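Local coordinates for iron uptake protein A2 (PDB 2VOZ) that binds ferric iron in the periplasm and probably hands it to an ABC transporter for import into the cell, at residues T35-S40 with N271-D276; M90-E95 with R331-S336; G98-V103 with G121-F126; R117-L122 with P323-N328; Y135-V140 with K244-F249. All coordinates share one frame; numbering follows the deposited sequence. Where two conformers were deposited one is given.

Contact 1: residues T35-S40 with N271-D276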
# COMPACT_ATOMS: atom_id res chain seq x y z
N THR B 35 21.54 -14.18 -5.22
CA THR B 35 21.19 -13.18 -4.25
C THR B 35 22.06 -11.95 -4.42
O THR B 35 23.26 -12.05 -4.74
CB THR B 35 21.25 -13.73 -2.80
OG1 THR B 35 20.80 -12.73 -1.88
CG2 THR B 35 22.66 -14.18 -2.43
N ILE B 36 21.42 -10.80 -4.24
CA ILE B 36 22.17 -9.53 -4.19
C ILE B 36 21.52 -8.59 -3.19
O ILE B 36 20.33 -8.73 -2.85
CB ILE B 36 22.19 -8.81 -5.54
CG1 ILE B 36 20.77 -8.53 -6.03
CG2 ILE B 36 23.02 -9.58 -6.58
CD1 ILE B 36 20.72 -7.38 -7.04
N ASN B 37 22.29 -7.60 -2.75
CA ASN B 37 21.78 -6.52 -1.93
C ASN B 37 21.69 -5.30 -2.83
O ASN B 37 22.71 -4.73 -3.23
CB ASN B 37 22.73 -6.26 -0.76
CG ASN B 37 22.93 -7.50 0.09
OD1 ASN B 37 21.96 -8.18 0.43
ND2 ASN B 37 24.18 -7.85 0.36
N LEU B 38 20.46 -4.94 -3.15
CA LEU B 38 20.19 -3.83 -4.04
C LEU B 38 19.81 -2.61 -3.23
O LEU B 38 18.81 -2.63 -2.52
CB LEU B 38 19.04 -4.21 -4.99
CG LEU B 38 18.55 -3.09 -5.92
CD1 LEU B 38 19.69 -2.62 -6.83
CD2 LEU B 38 17.37 -3.62 -6.77
N TYR B 39 20.60 -1.55 -3.33
CA TYR B 39 20.27 -0.27 -2.72
C TYR B 39 19.68 0.54 -3.86
O TYR B 39 20.35 0.77 -4.86
CB TYR B 39 21.55 0.44 -2.25
CG TYR B 39 22.21 -0.12 -0.99
CD1 TYR B 39 22.24 -1.48 -0.74
CD2 TYR B 39 22.87 0.73 -0.10
CE1 TYR B 39 22.89 -2.00 0.42
CE2 TYR B 39 23.53 0.23 1.05
CZ TYR B 39 23.52 -1.13 1.29
OH TYR B 39 24.19 -1.65 2.37
N SER B 40 18.42 0.95 -3.74
CA SER B 40 17.77 1.67 -4.83
C SER B 40 16.95 2.86 -4.35
O SER B 40 16.21 2.76 -3.38
CB SER B 40 16.88 0.72 -5.65
OG SER B 40 16.33 1.47 -6.74
N ASN B 271 32.87 -2.88 -3.12
CA ASN B 271 33.33 -4.13 -2.51
C ASN B 271 32.21 -5.15 -2.47
O ASN B 271 32.03 -5.88 -1.49
CB ASN B 271 34.03 -3.86 -1.16
CG ASN B 271 35.49 -3.32 -1.34
OD1 ASN B 271 36.21 -3.67 -2.28
ND2 ASN B 271 35.90 -2.48 -0.42
N ALA B 272 31.41 -5.17 -3.55
CA ALA B 272 30.23 -6.03 -3.60
C ALA B 272 30.54 -7.46 -3.16
O ALA B 272 31.44 -8.11 -3.71
CB ALA B 272 29.63 -6.05 -5.00
N PRO B 273 29.82 -7.96 -2.15
CA PRO B 273 30.03 -9.35 -1.73
C PRO B 273 29.62 -10.38 -2.79
O PRO B 273 30.22 -11.47 -2.86
CB PRO B 273 29.16 -9.49 -0.48
CG PRO B 273 28.17 -8.44 -0.58
CD PRO B 273 28.86 -7.27 -1.28
N ASN B 274 28.60 -10.05 -3.59
CA ASN B 274 28.04 -10.97 -4.57
C ASN B 274 28.30 -10.43 -5.98
O ASN B 274 27.37 -10.14 -6.73
CB ASN B 274 26.51 -11.12 -4.36
CG ASN B 274 26.12 -11.55 -2.96
OD1 ASN B 274 26.20 -12.74 -2.62
ND2 ASN B 274 25.62 -10.61 -2.15
N ARG B 275 29.57 -10.28 -6.34
CA ARG B 275 29.94 -9.55 -7.54
C ARG B 275 29.39 -10.18 -8.81
O ARG B 275 28.85 -9.47 -9.67
CB ARG B 275 31.46 -9.40 -7.66
CG ARG B 275 31.89 -8.52 -8.81
CD ARG B 275 33.40 -8.51 -8.88
NE ARG B 275 33.86 -7.51 -9.83
CZ ARG B 275 34.10 -7.76 -11.11
NH1 ARG B 275 34.51 -6.78 -11.91
NH2 ARG B 275 33.94 -8.98 -11.59
N ASP B 276 29.57 -11.49 -8.96
CA ASP B 276 29.06 -12.16 -10.15
C ASP B 276 27.54 -12.06 -10.27
O ASP B 276 27.02 -11.83 -11.38
CB ASP B 276 29.53 -13.61 -10.16
CG ASP B 276 31.01 -13.73 -10.40
OD1 ASP B 276 31.56 -12.99 -11.26
OD2 ASP B 276 31.64 -14.55 -9.72
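Thr-35 opens the contact with its backbone carbonyl. Its O atom lies against Asn-274 CB and CG, with Thr-35 O 3.4 Å from Asn-274 CG. The CA of Ile-36 is the one nearest the CA of Asn-274, at 6.1 Å. Ile-36 CG2 comes to 4.4 Å from Asn-274 CB, but the rest of the side chain leads away into the interior. Asn-37 crosses both Pro-273 and Asn-274 at about a right angle. Asn-37 ND2 lies 4.1 Å from Pro-273 CG, and the two asparagine amide planes are turned 71° apart. Neither amide nitrogen bonds to the other. Asn-37 ND2 gives a hydrogen bond to Pro-79 O, and Asn-274 ND2 gives one to Asp-81 OD2, which also takes the backbone N of Asn-37. Asp-81 therefore ties the two segments together from outside. Asn-274 holds the N-cap position before helix 275-285, but its side chain makes no capping bond. The arrangement sets a helix start beside the parallel strand 35-40 in the mixed sheet of a periplasmic solute-binding protein.

Contact 2: residues M90-E95 with R331-S336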
# COMPACT_ATOMS: atom_id res chain seq x y z
N MET B 90 23.08 11.93 -10.19
CA MET B 90 23.15 11.16 -8.94
C MET B 90 24.13 10.01 -9.03
O MET B 90 24.85 9.74 -8.08
CB MET B 90 21.77 10.67 -8.44
CG MET B 90 20.79 11.81 -8.08
SD MET B 90 21.50 13.07 -6.91
CE MET B 90 21.96 12.07 -5.53
N LEU B 91 24.16 9.33 -10.18
CA LEU B 91 25.21 8.35 -10.41
C LEU B 91 26.59 8.99 -10.28
O LEU B 91 27.50 8.40 -9.70
CB LEU B 91 25.03 7.71 -11.78
CG LEU B 91 23.77 6.82 -11.76
CD1 LEU B 91 23.30 6.52 -13.22
CD2 LEU B 91 24.00 5.54 -10.93
N TRP B 92 26.72 10.21 -10.79
CA TRP B 92 28.00 10.90 -10.69
C TRP B 92 28.34 11.19 -9.21
O TRP B 92 29.50 11.05 -8.81
CB TRP B 92 27.94 12.19 -11.53
CG TRP B 92 29.14 13.12 -11.34
CD1 TRP B 92 30.31 13.07 -12.04
CD2 TRP B 92 29.25 14.23 -10.44
NE1 TRP B 92 31.16 14.06 -11.63
CE2 TRP B 92 30.54 14.80 -10.65
CE3 TRP B 92 28.42 14.78 -9.45
CZ2 TRP B 92 31.02 15.88 -9.93
CZ3 TRP B 92 28.89 15.88 -8.73
CH2 TRP B 92 30.17 16.42 -8.98
N ARG B 93 27.39 11.60 -8.39
CA ARG B 93 27.70 11.82 -6.97
C ARG B 93 28.20 10.55 -6.30
O ARG B 93 29.13 10.59 -5.48
CB ARG B 93 26.53 12.39 -6.20
CG ARG B 93 26.18 13.77 -6.67
CD ARG B 93 25.12 14.39 -5.73
NE ARG B 93 24.62 15.63 -6.34
CZ ARG B 93 23.52 16.26 -5.95
NH1 ARG B 93 23.16 17.37 -6.57
NH2 ARG B 93 22.79 15.79 -4.93
N ALA B 94 27.60 9.41 -6.67
CA ALA B 94 28.06 8.11 -6.19
C ALA B 94 29.50 7.80 -6.65
O ALA B 94 30.34 7.35 -5.88
CB ALA B 94 27.10 7.00 -6.66
N GLU B 95 29.75 8.05 -7.93
CA GLU B 95 31.03 7.88 -8.58
C GLU B 95 32.09 8.71 -7.86
O GLU B 95 33.20 8.25 -7.57
CB GLU B 95 30.83 8.45 -9.97
CG GLU B 95 31.28 7.67 -11.12
CD GLU B 95 31.34 8.61 -12.31
OE1 GLU B 95 32.46 9.11 -12.59
OE2 GLU B 95 30.27 8.93 -12.88
N ARG B 331 29.67 15.17 -15.06
CA ARG B 331 30.98 15.82 -15.19
C ARG B 331 30.88 17.33 -14.95
O ARG B 331 31.73 17.91 -14.27
CB ARG B 331 31.57 15.54 -16.58
CG ARG B 331 32.91 16.24 -16.82
CD ARG B 331 33.43 15.96 -18.25
NE ARG B 331 34.57 16.82 -18.56
CZ ARG B 331 35.17 16.88 -19.74
NH1 ARG B 331 34.74 16.13 -20.76
NH2 ARG B 331 36.20 17.70 -19.92
N TYR B 332 29.87 17.98 -15.55
CA TYR B 332 29.73 19.41 -15.42
C TYR B 332 28.70 19.82 -14.38
O TYR B 332 28.23 20.97 -14.41
CB TYR B 332 29.35 20.03 -16.75
CG TYR B 332 30.42 19.88 -17.78
CD1 TYR B 332 31.53 20.73 -17.78
CD2 TYR B 332 30.34 18.89 -18.75
CE1 TYR B 332 32.55 20.60 -18.73
CE2 TYR B 332 31.34 18.74 -19.70
CZ TYR B 332 32.42 19.61 -19.70
OH TYR B 332 33.39 19.44 -20.67
N GLN B 333 28.32 18.90 -13.50
CA GLN B 333 27.42 19.28 -12.40
C GLN B 333 27.94 20.44 -11.50
O GLN B 333 27.16 21.36 -11.17
CB GLN B 333 27.04 18.07 -11.53
CG GLN B 333 25.95 18.42 -10.54
CD GLN B 333 25.54 17.26 -9.67
OE1 GLN B 333 25.81 17.26 -8.49
NE2 GLN B 333 24.91 16.24 -10.27
N PRO B 334 29.21 20.40 -11.05
CA PRO B 334 29.63 21.54 -10.20
C PRO B 334 29.56 22.90 -10.95
O PRO B 334 29.14 23.91 -10.38
CB PRO B 334 31.08 21.20 -9.82
CG PRO B 334 31.21 19.71 -10.02
CD PRO B 334 30.28 19.39 -11.17
N ASP B 335 29.94 22.87 -12.22
CA ASP B 335 29.93 24.04 -13.09
C ASP B 335 28.49 24.55 -13.22
O ASP B 335 28.26 25.76 -13.19
CB ASP B 335 30.48 23.66 -14.47
CG ASP B 335 31.80 22.81 -14.40
OD1 ASP B 335 32.77 23.30 -14.99
OD2 ASP B 335 31.88 21.66 -13.81
N SER B 336 27.55 23.63 -13.38
CA SER B 336 26.13 23.94 -13.55
C SER B 336 25.58 24.63 -12.30
O SER B 336 24.86 25.62 -12.38
CB SER B 336 25.37 22.63 -13.81
OG SER B 336 23.97 22.82 -13.71
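Trp-92 and Gln-333 cross each other, the ring and amide planes 61° apart. Gln-333 CB lies over one ring face in a CH-pi contact, 4.2 Å from the centroid of the Trp-92 six-membered ring. Arg-331 N lies over the same face, nearest Trp-92 CD1. Pro-334 and Trp-92 meet tip to tip, with Pro-334 CG 3.6 Å from Trp-92 CH2. The Gln-333 chain runs extended beyond CG and carries its amide to Arg-93. There OE1 is gripped side-on by two nitrogens. Arg-93 NE donates to Gln-333 OE1 at 2.9 Å, in the carbonyl plane and on a lone pair. Arg-93 NH1 reaches Gln-333 OE1 at 3.3 Å from above that plane. OE1 lies in the guanidinium plane, and the two flat groups stand 83° apart. Gln-333 NE2 bonds to Gly-89 O, and Arg-93 NH2 forms a salt bridge with Glu-65. The contact joins helix 88-96 to the start of helix 333-342, with helices 64-74 and 168-181 alongside and Met-90 and Leu-91 touching Thr-85 of strand 82-86.

Contact 3: residues G98-V103 with G121-F126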
# COMPACT_ATOMS: atom_id res chain seq x y z
N GLY B 98 33.42 7.50 -4.84
CA GLY B 98 34.24 6.31 -5.10
C GLY B 98 33.50 5.02 -4.82
O GLY B 98 34.12 4.02 -4.43
N LEU B 99 32.19 5.01 -5.09
CA LEU B 99 31.36 3.88 -4.66
C LEU B 99 31.35 2.70 -5.61
O LEU B 99 31.02 1.59 -5.20
CB LEU B 99 29.92 4.34 -4.39
CG LEU B 99 29.78 5.30 -3.19
CD1 LEU B 99 28.33 5.42 -2.79
CD2 LEU B 99 30.62 4.83 -1.99
N PHE B 100 31.63 2.96 -6.89
CA PHE B 100 31.49 1.95 -7.96
C PHE B 100 32.81 1.31 -8.33
O PHE B 100 33.88 1.94 -8.28
CB PHE B 100 30.89 2.57 -9.24
CG PHE B 100 29.45 3.02 -9.09
CD1 PHE B 100 29.10 4.32 -9.41
CD2 PHE B 100 28.46 2.12 -8.71
CE1 PHE B 100 27.76 4.77 -9.30
CE2 PHE B 100 27.09 2.56 -8.55
CZ PHE B 100 26.77 3.90 -8.87
N GLN B 101 32.73 0.03 -8.70
CA GLN B 101 33.82 -0.61 -9.42
C GLN B 101 33.46 -0.77 -10.89
O GLN B 101 32.30 -1.02 -11.22
CB GLN B 101 34.16 -1.98 -8.85
CG GLN B 101 33.04 -3.01 -8.79
CD GLN B 101 33.50 -4.34 -8.26
OE1 GLN B 101 34.39 -5.00 -8.85
NE2 GLN B 101 32.89 -4.78 -7.17
N PRO B 102 34.46 -0.71 -11.75
CA PRO B 102 34.15 -0.96 -13.17
C PRO B 102 33.85 -2.42 -13.44
O PRO B 102 34.42 -3.33 -12.82
CB PRO B 102 35.42 -0.51 -13.90
CG PRO B 102 36.54 -0.70 -12.87
CD PRO B 102 35.89 -0.41 -11.51
N VAL B 103 32.87 -2.65 -14.29
CA VAL B 103 32.63 -4.01 -14.74
C VAL B 103 32.70 -4.07 -16.26
O VAL B 103 32.44 -3.07 -16.95
CB VAL B 103 31.30 -4.59 -14.22
CG1 VAL B 103 31.27 -4.63 -12.66
CG2 VAL B 103 30.15 -3.83 -14.75
N GLY B 121 32.72 2.01 -17.71
CA GLY B 121 31.98 0.84 -17.23
C GLY B 121 31.59 0.87 -15.76
O GLY B 121 31.28 -0.16 -15.17
N LEU B 122 31.56 2.07 -15.18
CA LEU B 122 31.26 2.24 -13.76
C LEU B 122 29.77 2.13 -13.47
O LEU B 122 29.38 1.70 -12.38
CB LEU B 122 31.78 3.59 -13.29
CG LEU B 122 33.29 3.74 -13.13
CD1 LEU B 122 33.63 5.19 -12.73
CD2 LEU B 122 33.79 2.74 -12.10
N TRP B 123 28.94 2.55 -14.43
CA TRP B 123 27.48 2.44 -14.26
C TRP B 123 26.80 2.50 -15.62
O TRP B 123 27.43 2.87 -16.64
CB TRP B 123 26.94 3.49 -13.28
CG TRP B 123 27.36 4.93 -13.54
CD1 TRP B 123 28.27 5.66 -12.82
CD2 TRP B 123 26.88 5.80 -14.58
NE1 TRP B 123 28.38 6.93 -13.34
CE2 TRP B 123 27.53 7.04 -14.41
CE3 TRP B 123 25.96 5.65 -15.63
CZ2 TRP B 123 27.31 8.12 -15.25
CZ3 TRP B 123 25.73 6.76 -16.50
CH2 TRP B 123 26.42 7.98 -16.29
N TYR B 124 25.52 2.11 -15.63
CA TYR B 124 24.79 1.81 -16.86
C TYR B 124 23.39 2.36 -16.76
O TYR B 124 22.74 2.17 -15.74
CB TYR B 124 24.72 0.28 -17.06
CG TYR B 124 26.10 -0.28 -17.19
CD1 TYR B 124 26.85 -0.56 -16.06
CD2 TYR B 124 26.68 -0.46 -18.45
CE1 TYR B 124 28.20 -1.05 -16.18
CE2 TYR B 124 28.01 -0.93 -18.59
CZ TYR B 124 28.75 -1.22 -17.46
OH TYR B 124 30.04 -1.67 -17.58
N GLY B 125 22.92 3.05 -17.80
CA GLY B 125 21.50 3.47 -17.81
C GLY B 125 20.60 2.29 -18.14
O GLY B 125 20.93 1.46 -19.01
N PHE B 126 19.50 2.18 -17.39
CA PHE B 126 18.50 1.16 -17.66
C PHE B 126 17.14 1.68 -18.10
O PHE B 126 16.38 0.92 -18.70
CB PHE B 126 18.38 0.20 -16.48
CG PHE B 126 19.59 -0.63 -16.31
CD1 PHE B 126 19.82 -1.72 -17.18
CD2 PHE B 126 20.54 -0.29 -15.37
CE1 PHE B 126 20.98 -2.49 -17.05
CE2 PHE B 126 21.72 -1.03 -15.26
CZ PHE B 126 21.93 -2.13 -16.09
O HOH W 1 29.74 -1.09 -12.11
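Leu-122 pushes its CD2 methyl against the extended backbone where Gln-101 joins Pro-102. This bump is met on three fronts. Leu-122 CD2 lies 3.7 Å from the carbonyl carbon C of Gln-101. It is 3.5 Å from Pro-102 N and 3.8 Å from Pro-102 CD, and the leucine and proline side chains lie side by side, pointing the same way. The same methyl also meets Phe-100 CB. Phe-100 in turn fits beside Trp-123. Phe-100 CE1 comes to 3.7 Å from Trp-123 CD1, the planes are 58° apart, and Trp-123 CB lies over one face of the phenyl ring. The indole nitrogen is held elsewhere, by Glu-95. Gly-98 ends helix 88-96 in a Schellman motif, and from there the chain runs past the residues that lead into strand 124-136 of the mixed sheet. Gly-121 has positive phi, and a side chain on it would run into Val-103 O. Gly-121 O accepts from Val-103 N at 3.1 Å. Val-103 CG2 packs against the Tyr-124 ring, 3.7 Å from Tyr-124 CE1. A water between the segments donates to Gln-101 O and to Leu-122 O, the latter at 2.8 Å. On the Val-103 side, helix 275-285 lies against the packing through Ile-279.

Contact 4: residues R117-L122 with P323-N328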
# COMPACT_ATOMS: atom_id res chain seq x y z
N ARG B 117 25.67 4.89 -21.03
CA ARG B 117 26.46 4.24 -19.99
C ARG B 117 27.79 4.91 -19.80
O ARG B 117 28.24 5.65 -20.68
CB ARG B 117 26.68 2.75 -20.28
CG ARG B 117 27.15 2.42 -21.71
CD ARG B 117 27.22 0.90 -21.87
NE ARG B 117 27.31 0.45 -23.28
CZ ARG B 117 28.43 0.44 -23.99
NH1 ARG B 117 29.56 0.88 -23.45
NH2 ARG B 117 28.42 0.03 -25.25
N HIS B 118 28.39 4.70 -18.64
CA HIS B 118 29.63 5.38 -18.33
C HIS B 118 30.78 4.84 -19.20
O HIS B 118 30.89 3.63 -19.37
CB HIS B 118 29.92 5.22 -16.84
CG HIS B 118 31.08 6.03 -16.38
ND1 HIS B 118 30.93 7.25 -15.75
CD2 HIS B 118 32.40 5.83 -16.53
CE1 HIS B 118 32.13 7.75 -15.50
NE2 HIS B 118 33.04 6.91 -15.97
N PRO B 119 31.62 5.75 -19.74
CA PRO B 119 32.69 5.32 -20.63
C PRO B 119 33.67 4.33 -20.00
O PRO B 119 34.35 3.61 -20.73
CB PRO B 119 33.41 6.65 -20.94
CG PRO B 119 32.37 7.70 -20.78
CD PRO B 119 31.61 7.21 -19.57
N ASP B 120 33.75 4.27 -18.67
CA ASP B 120 34.70 3.38 -18.00
C ASP B 120 34.01 2.18 -17.39
O ASP B 120 34.62 1.40 -16.63
CB ASP B 120 35.50 4.16 -16.94
CG ASP B 120 36.34 5.24 -17.53
OD1 ASP B 120 36.91 5.02 -18.62
OD2 ASP B 120 36.42 6.33 -16.93
N GLY B 121 32.72 2.01 -17.71
CA GLY B 121 31.98 0.84 -17.23
C GLY B 121 31.59 0.87 -15.76
O GLY B 121 31.28 -0.16 -15.17
N LEU B 122 31.56 2.07 -15.18
CA LEU B 122 31.26 2.24 -13.76
C LEU B 122 29.77 2.13 -13.47
O LEU B 122 29.38 1.70 -12.38
CB LEU B 122 31.78 3.59 -13.29
CG LEU B 122 33.29 3.74 -13.13
CD1 LEU B 122 33.63 5.19 -12.73
CD2 LEU B 122 33.79 2.74 -12.10
N PRO B 323 22.83 12.58 -28.68
CA PRO B 323 23.82 11.48 -28.56
C PRO B 323 24.93 11.72 -27.52
O PRO B 323 25.76 10.85 -27.30
CB PRO B 323 24.40 11.38 -29.97
CG PRO B 323 24.36 12.80 -30.48
CD PRO B 323 23.03 13.35 -29.93
N LEU B 324 24.90 12.86 -26.82
CA LEU B 324 25.90 13.19 -25.77
C LEU B 324 26.05 12.06 -24.76
O LEU B 324 25.05 11.51 -24.30
CB LEU B 324 25.50 14.47 -25.04
CG LEU B 324 26.38 14.98 -23.94
CD1 LEU B 324 27.62 15.59 -24.63
CD2 LEU B 324 25.68 16.04 -23.12
N ASN B 325 27.27 11.68 -24.41
CA ASN B 325 27.38 10.61 -23.41
C ASN B 325 26.85 11.18 -22.10
O ASN B 325 27.22 12.29 -21.70
CB ASN B 325 28.83 10.10 -23.27
CG ASN B 325 28.94 8.95 -22.29
OD1 ASN B 325 28.96 9.17 -21.07
ND2 ASN B 325 28.98 7.71 -22.81
N VAL B 326 25.97 10.43 -21.44
CA VAL B 326 25.30 10.97 -20.24
C VAL B 326 26.27 11.16 -19.08
O VAL B 326 25.92 11.86 -18.13
CB VAL B 326 24.07 10.15 -19.83
CG1 VAL B 326 22.97 10.22 -20.94
CG2 VAL B 326 24.49 8.71 -19.55
N SER B 327 27.48 10.61 -19.14
CA SER B 327 28.47 10.93 -18.05
C SER B 327 28.80 12.44 -18.02
O SER B 327 29.26 12.96 -16.98
CB SER B 327 29.76 10.12 -18.17
OG SER B 327 30.49 10.50 -19.32
N ASN B 328 28.54 13.14 -19.13
CA ASN B 328 28.79 14.58 -19.20
C ASN B 328 27.86 15.34 -18.26
O ASN B 328 28.17 16.43 -17.78
CB ASN B 328 28.55 15.09 -20.62
CG ASN B 328 29.73 14.82 -21.51
OD1 ASN B 328 30.80 15.44 -21.35
ND2 ASN B 328 29.58 13.84 -22.42
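Asn-325 and Arg-117 make the hydrogen bond of this contact. Asn-325 ND2 donates to Arg-117 O at 3.1 Å, almost along the C=O axis. The Asn-325 amide also packs against the Pro-119 ring, with Asn-325 OD1 3.6 Å from Pro-119 CD. Ser-327 OG approaches that carbon too, 3.5 Å from Pro-119 CD, and Ser-327 CB lies near His-118 ND1. The amide is positioned from within its own segment. Asn-325 OD1 accepts from Ser-327 N at 2.8 Å and from Ser-327 OG at 2.7 Å, from opposite faces of its plane. The first of these is a capping bond at the turn into helix 327-331. An alanine at Asn-325 would probably leave Arg-117 O without this donor and Ser-327 N without its cap. Further out, Pro-119 CD and Leu-122 CD1 cover opposite faces of the His-118 ring. His-118 to Gly-121 form a type I turn, and Leu-122 follows it. In the chain, 117-122 links helix 106-111 to strand 124-136. Helix 88-96 touches it through Glu-95, while helix 168-181 borders Leu-324 and Asn-328.

Contact 5: residues Y135-V140 with K244-F249. With SO4 (sulfate ion), chain E.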
# COMPACT_ATOMS: atom_id res chain seq x y z
N TYR B 135 3.63 23.51 -23.04
CA TYR B 135 3.16 24.84 -23.44
C TYR B 135 1.66 24.95 -23.38
O TYR B 135 0.94 23.97 -23.57
CB TYR B 135 3.67 25.22 -24.84
CG TYR B 135 3.09 24.38 -25.98
CD1 TYR B 135 3.74 23.20 -26.41
CD2 TYR B 135 1.86 24.75 -26.59
CE1 TYR B 135 3.23 22.42 -27.45
CE2 TYR B 135 1.36 23.99 -27.65
CZ TYR B 135 2.03 22.82 -28.05
OH TYR B 135 1.48 22.04 -29.06
N SER B 136 1.21 26.18 -23.13
CA SER B 136 -0.21 26.50 -23.10
C SER B 136 -0.78 26.36 -24.51
O SER B 136 -0.37 27.07 -25.42
CB SER B 136 -0.37 27.98 -22.67
OG SER B 136 -1.73 28.38 -22.76
N ARG B 137 -1.77 25.51 -24.66
CA ARG B 137 -2.39 25.30 -25.98
C ARG B 137 -3.06 26.59 -26.45
O ARG B 137 -2.98 26.92 -27.63
CB ARG B 137 -3.39 24.17 -25.89
CG ARG B 137 -2.69 22.85 -25.76
CD ARG B 137 -3.65 21.65 -25.69
NE ARG B 137 -4.54 21.57 -26.85
CZ ARG B 137 -4.19 21.16 -28.07
NH1 ARG B 137 -2.93 20.80 -28.34
NH2 ARG B 137 -5.11 21.13 -29.04
N ASP B 138 -3.65 27.35 -25.52
CA ASP B 138 -4.37 28.56 -25.88
C ASP B 138 -3.43 29.73 -26.14
O ASP B 138 -3.72 30.59 -26.99
CB ASP B 138 -5.37 28.92 -24.77
CG ASP B 138 -6.56 27.98 -24.73
OD1 ASP B 138 -7.36 28.10 -23.78
OD2 ASP B 138 -6.71 27.11 -25.62
N ARG B 139 -2.29 29.77 -25.44
CA ARG B 139 -1.45 30.98 -25.49
C ARG B 139 -0.13 30.88 -26.22
O ARG B 139 0.56 31.90 -26.40
CB ARG B 139 -1.21 31.51 -24.07
CG ARG B 139 -2.49 31.76 -23.26
CD ARG B 139 -2.19 32.43 -21.95
NE ARG B 139 -1.34 31.56 -21.10
CZ ARG B 139 -1.79 30.56 -20.35
NH1 ARG B 139 -0.91 29.84 -19.62
NH2 ARG B 139 -3.11 30.28 -20.24
N VAL B 140 0.25 29.67 -26.58
CA VAL B 140 1.48 29.42 -27.31
C VAL B 140 1.22 28.65 -28.55
O VAL B 140 0.52 27.63 -28.52
CB VAL B 140 2.50 28.63 -26.45
CG1 VAL B 140 3.74 28.29 -27.28
CG2 VAL B 140 2.85 29.41 -25.19
N LYS B 244 -5.26 21.48 -21.49
CA LYS B 244 -4.82 22.87 -21.56
C LYS B 244 -3.36 23.04 -21.93
O LYS B 244 -2.93 24.12 -22.36
CB LYS B 244 -5.11 23.58 -20.25
CG LYS B 244 -6.60 23.88 -20.08
CD LYS B 244 -6.87 24.68 -18.82
CE LYS B 244 -8.35 25.04 -18.76
NZ LYS B 244 -8.62 26.09 -19.78
N VAL B 245 -2.60 21.97 -21.76
CA VAL B 245 -1.13 22.02 -21.91
C VAL B 245 -0.71 20.89 -22.82
O VAL B 245 -1.26 19.79 -22.71
CB VAL B 245 -0.47 21.84 -20.50
CG1 VAL B 245 1.06 21.84 -20.64
CG2 VAL B 245 -0.95 22.93 -19.52
N SER B 246 0.23 21.13 -23.75
CA SER B 246 0.75 20.06 -24.61
C SER B 246 2.24 19.85 -24.38
O SER B 246 2.93 20.74 -23.89
CB SER B 246 0.49 20.33 -26.09
OG SER B 246 -0.91 20.16 -26.40
N LEU B 247 2.72 18.67 -24.76
CA LEU B 247 4.13 18.30 -24.63
C LEU B 247 4.81 18.61 -25.98
O LEU B 247 4.29 18.25 -27.03
CB LEU B 247 4.23 16.80 -24.31
CG LEU B 247 5.61 16.18 -24.12
CD1 LEU B 247 5.43 14.94 -23.26
CD2 LEU B 247 6.25 15.77 -25.43
N PHE B 248 5.97 19.26 -25.94
CA PHE B 248 6.75 19.54 -27.13
C PHE B 248 8.17 19.01 -26.93
O PHE B 248 8.81 19.40 -25.93
CB PHE B 248 6.79 21.07 -27.35
CG PHE B 248 7.65 21.49 -28.51
CD1 PHE B 248 7.12 21.49 -29.83
CD2 PHE B 248 8.97 21.89 -28.31
CE1 PHE B 248 7.93 21.89 -30.92
CE2 PHE B 248 9.80 22.28 -29.39
CZ PHE B 248 9.27 22.28 -30.69
N PHE B 249 8.64 18.17 -27.85
CA PHE B 249 10.03 17.73 -27.83
C PHE B 249 10.93 18.79 -28.45
O PHE B 249 10.82 19.05 -29.66
CB PHE B 249 10.24 16.41 -28.59
CG PHE B 249 9.66 15.19 -27.90
CD1 PHE B 249 10.31 14.59 -26.82
CD2 PHE B 249 8.47 14.63 -28.37
CE1 PHE B 249 9.78 13.46 -26.20
CE2 PHE B 249 7.94 13.50 -27.75
CZ PHE B 249 8.58 12.92 -26.65
S SO4 E . -0.03 16.34 -26.78
O1 SO4 E . 0.92 16.77 -25.74
O2 SO4 E . -1.15 17.30 -26.94
O3 SO4 E . 0.66 16.20 -28.08
O4 SO4 E . -0.59 15.03 -26.42
O HOH W 2 -2.98 26.91 -20.86
O HOH W 3 -4.70 26.11 -23.13
O HOH W 4 -6.36 27.64 -21.42
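Tyr-135 and Ser-246 are joined by two backbone hydrogen bonds. Tyr-135 N donates to Ser-246 O at 3.0 Å, and Ser-246 N donates to Tyr-135 O at 2.9 Å. Arg-137 N then bonds to Lys-244 O. Apolar contact falls on the Tyr-135 ring. Ser-246 CB sits over one face, 4.0 Å from the Tyr-135 centroid, and Phe-248 CB meets the ring edge at CE1. An alanine at Tyr-135 would probably leave Ser-246 CB and Phe-248 CB with a gap beside them. The pairing is antiparallel and sets strand 245-248 at the end of strand 124-136. Ser-136 and Val-245 form the next, non-hydrogen-bonded pair, and Ser-136 OG accepts from Arg-139 N in an ST motif. Among side chains, Arg-137 NH1 donates to Ser-246 OG at 2.9 Å, with OG at the guanidinium edge. Ser-246 OG donates to O2 of a sulfate, probably from the crystallisation liquor. The backbone N-H of Leu-247 bonds to sulfate O1. Two waters donate to Lys-244 O, one also meeting Ser-136 OG and the other accepting from Asp-138 N.

Contacts 2, 3 and 4 form one cluster. Their centres lie 10 to 14 Å apart and they touch one another. Contacts 3 and 4 share Gly-121 and Leu-122, and Glu-95 of contact 2 reaches Trp-123 and His-118. Contact 1 joins this cluster through contact 3, by Arg-275 and Gln-101. Contact 5 stands alone across the chain's centre, 44 Å from contact 1 between centres. The long strand 124-136 runs between contacts 3 and 5, whose centres are 38 Å apart. Contact 1 reaches the same sheet through strand 35-40. Along the chain, contacts 3 and 5 come in series, both nested inside the loops closed by contacts 1 and 2. The C-terminal helices 327-331 and 333-342 return to earlier parts.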